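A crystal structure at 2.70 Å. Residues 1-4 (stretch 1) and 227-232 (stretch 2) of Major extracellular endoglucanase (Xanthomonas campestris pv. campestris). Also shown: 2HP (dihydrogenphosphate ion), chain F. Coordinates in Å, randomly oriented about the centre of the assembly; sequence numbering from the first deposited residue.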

# COMPACT_ATOMS: atom_id res chain seq x y z
N TYR A 1 -6.01 11.76 -12.42
CA TYR A 1 -4.59 11.42 -12.45
C TYR A 1 -4.27 10.51 -13.62
O TYR A 1 -5.16 9.87 -14.19
CB TYR A 1 -4.17 10.76 -11.13
CG TYR A 1 -4.44 11.64 -9.94
CD1 TYR A 1 -3.51 12.58 -9.52
CD2 TYR A 1 -5.64 11.54 -9.24
CE1 TYR A 1 -3.76 13.40 -8.43
CE2 TYR A 1 -5.90 12.35 -8.15
CZ TYR A 1 -4.96 13.27 -7.75
OH TYR A 1 -5.22 14.08 -6.67
N SER A 2 -2.99 10.45 -13.98
CA SER A 2 -2.55 9.63 -15.10
C SER A 2 -1.06 9.36 -15.07
O SER A 2 -0.33 9.93 -14.26
CB SER A 2 -2.92 10.30 -16.43
OG SER A 2 -2.45 11.64 -16.47
N ILE A 3 -0.62 8.47 -15.95
CA ILE A 3 0.80 8.17 -16.09
C ILE A 3 1.32 8.67 -17.44
O ILE A 3 0.86 8.20 -18.48
CB ILE A 3 1.08 6.66 -15.97
CG1 ILE A 3 0.35 6.06 -14.76
CG2 ILE A 3 2.58 6.40 -15.88
CD1 ILE A 3 0.75 6.68 -13.43
N ASN A 4 2.25 9.62 -17.43
CA ASN A 4 2.80 10.11 -18.69
C ASN A 4 3.86 9.16 -19.25
O ASN A 4 4.21 8.17 -18.61
CB ASN A 4 3.37 11.52 -18.53
CG ASN A 4 4.53 11.60 -17.54
OD1 ASN A 4 5.21 10.60 -17.26
ND2 ASN A 4 4.76 12.79 -17.00
N PRO A 227 -5.09 0.17 -18.93
CA PRO A 227 -4.57 1.33 -19.68
C PRO A 227 -3.21 1.78 -19.18
O PRO A 227 -3.00 1.90 -17.97
CB PRO A 227 -5.63 2.40 -19.43
CG PRO A 227 -6.89 1.64 -19.22
CD PRO A 227 -6.49 0.38 -18.49
N ALA A 228 -2.29 2.02 -20.11
CA ALA A 228 -0.92 2.41 -19.76
C ALA A 228 -0.90 3.68 -18.92
O ALA A 228 -0.04 3.83 -18.04
CB ALA A 228 -0.09 2.60 -21.02
N ASN A 229 -1.85 4.58 -19.18
CA ASN A 229 -1.87 5.86 -18.48
C ASN A 229 -2.68 5.83 -17.17
O ASN A 229 -3.05 6.88 -16.64
CB ASN A 229 -2.40 6.96 -19.41
CG ASN A 229 -3.81 6.70 -19.91
OD1 ASN A 229 -4.54 5.85 -19.38
ND2 ASN A 229 -4.22 7.46 -20.93
N ARG A 230 -2.94 4.63 -16.66
CA ARG A 230 -3.55 4.48 -15.33
C ARG A 230 -2.83 3.45 -14.47
O ARG A 230 -2.98 3.45 -13.25
CB ARG A 230 -5.02 4.08 -15.45
CG ARG A 230 -5.91 5.13 -16.08
CD ARG A 230 -5.90 6.41 -15.30
NE ARG A 230 -6.86 7.36 -15.86
CZ ARG A 230 -6.59 8.19 -16.86
NH1 ARG A 230 -7.52 9.01 -17.32
NH2 ARG A 230 -5.38 8.20 -17.40
N LEU A 231 -2.07 2.56 -15.11
CA LEU A 231 -1.47 1.44 -14.40
C LEU A 231 -0.28 1.84 -13.55
O LEU A 231 0.72 2.35 -14.05
CB LEU A 231 -1.05 0.35 -15.38
CG LEU A 231 -0.30 -0.82 -14.74
CD1 LEU A 231 -1.16 -1.54 -13.70
CD2 LEU A 231 0.17 -1.77 -15.81
N LEU A 232 -0.40 1.58 -12.25
CA LEU A 232 0.67 1.87 -11.30
C LEU A 232 1.05 0.56 -10.62
O LEU A 232 0.21 -0.08 -9.99
CB LEU A 232 0.20 2.92 -10.29
CG LEU A 232 1.10 3.34 -9.12
CD1 LEU A 232 2.35 4.06 -9.60
CD2 LEU A 232 0.30 4.21 -8.16
P 2HP F . -5.62 11.20 -19.78
O1 2HP F . -5.48 12.11 -20.99
O2 2HP F . -4.35 10.42 -19.61
O3 2HP F . -5.87 12.03 -18.55
O4 2HP F . -6.78 10.26 -20.00

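The first deposited residues of this endoglucanase lie against a turn more than two hundred residues further along the same chain, and the contact is small, burying 255 Å² over both sides. Three residues account for most of it: Ile3 from the first stretch, Asn229 and Arg230 from the second. The backbones come nearest at Ile3 and Asn229, whose CA atoms are 4.3 Å apart.

One hydrogen bond crosses at this point, from Ile3 N to Asn229 O at 3.0 Å, with an angle of 147° at the hydrogen. Ser2 and Ile3 are in strand conformation, but their partner here is a turn rather than a strand. The turn is held by its own backbone, Arg230 N donating to Pro227 O at 3.0 Å, while Leu231 N makes a weak bond to the same Pro227 O at 3.1 Å. Proline, with its ring-restricted phi, suits the start of such a turn, since it needs to offer only its carbonyl. Beyond the turn the chain enters a strand at Leu231.

Ile3 covers the most surface. Its CA-to-CB bond points toward the second stretch, and its side chain lies along the turn: Ile3 CB is 3.7 Å from Ala228 O, and Ile3 CG1 is 3.8 Å from Leu231 O and 4.1 Å from Arg230 N. These are van der Waals contacts with main chain, for which a branched aliphatic residue is well suited: it fills space beside the peptide groups without needing polar partners, and beta-branching favours the extended backbone that Ile3 adopts.

Asn229 offers its carbonyl oxygen as the acceptor, and several groups converge on it. Besides the bond from Ile3 N, Asn229 O receives a hydrogen bond from Arg230 NH2 at 2.8 Å, and Ser2 CA approaches Asn229 O to 3.2 Å in a CA-H...O contact, a weaker attraction made possible by the polarised alpha hydrogen. The CA-to-CB bond of Asn229 points sideways, Asn229 CB lying 3.6 Å from Ile3 O, and only the end of the side chain leads away; Asn229 ND2 lies 3.2 Å from 2HP O2 of the dihydrogenphosphate.

Arg230 sets out in the other direction, its CA-to-CB bond pointing away from stretch 1, yet its long side chain brings the guanidinium back. Tyr1 O sits over one face of that group, 3.5 Å from Arg230 CZ; the carbonyl's partial negative charge is favourably placed near the cation, although the angle rules out a hydrogen bond to NE. Ser2 CB packs 3.4 Å from Arg230 NH2, and a side chain as small as serine's fits this buried, crowded site. The phosphate lies at the guanidinium edge, where Arg230 NH1 donates to 2HP O4 at 3.0 Å and Arg230 NH2 to 2HP O2 at 3.3 Å. Arginine suits the position because its planar group has several donors in fixed directions: NH2 serves both Asn229 O and the anion, so one side chain ties the turn to the bound ion while its face remains available to Tyr1 O.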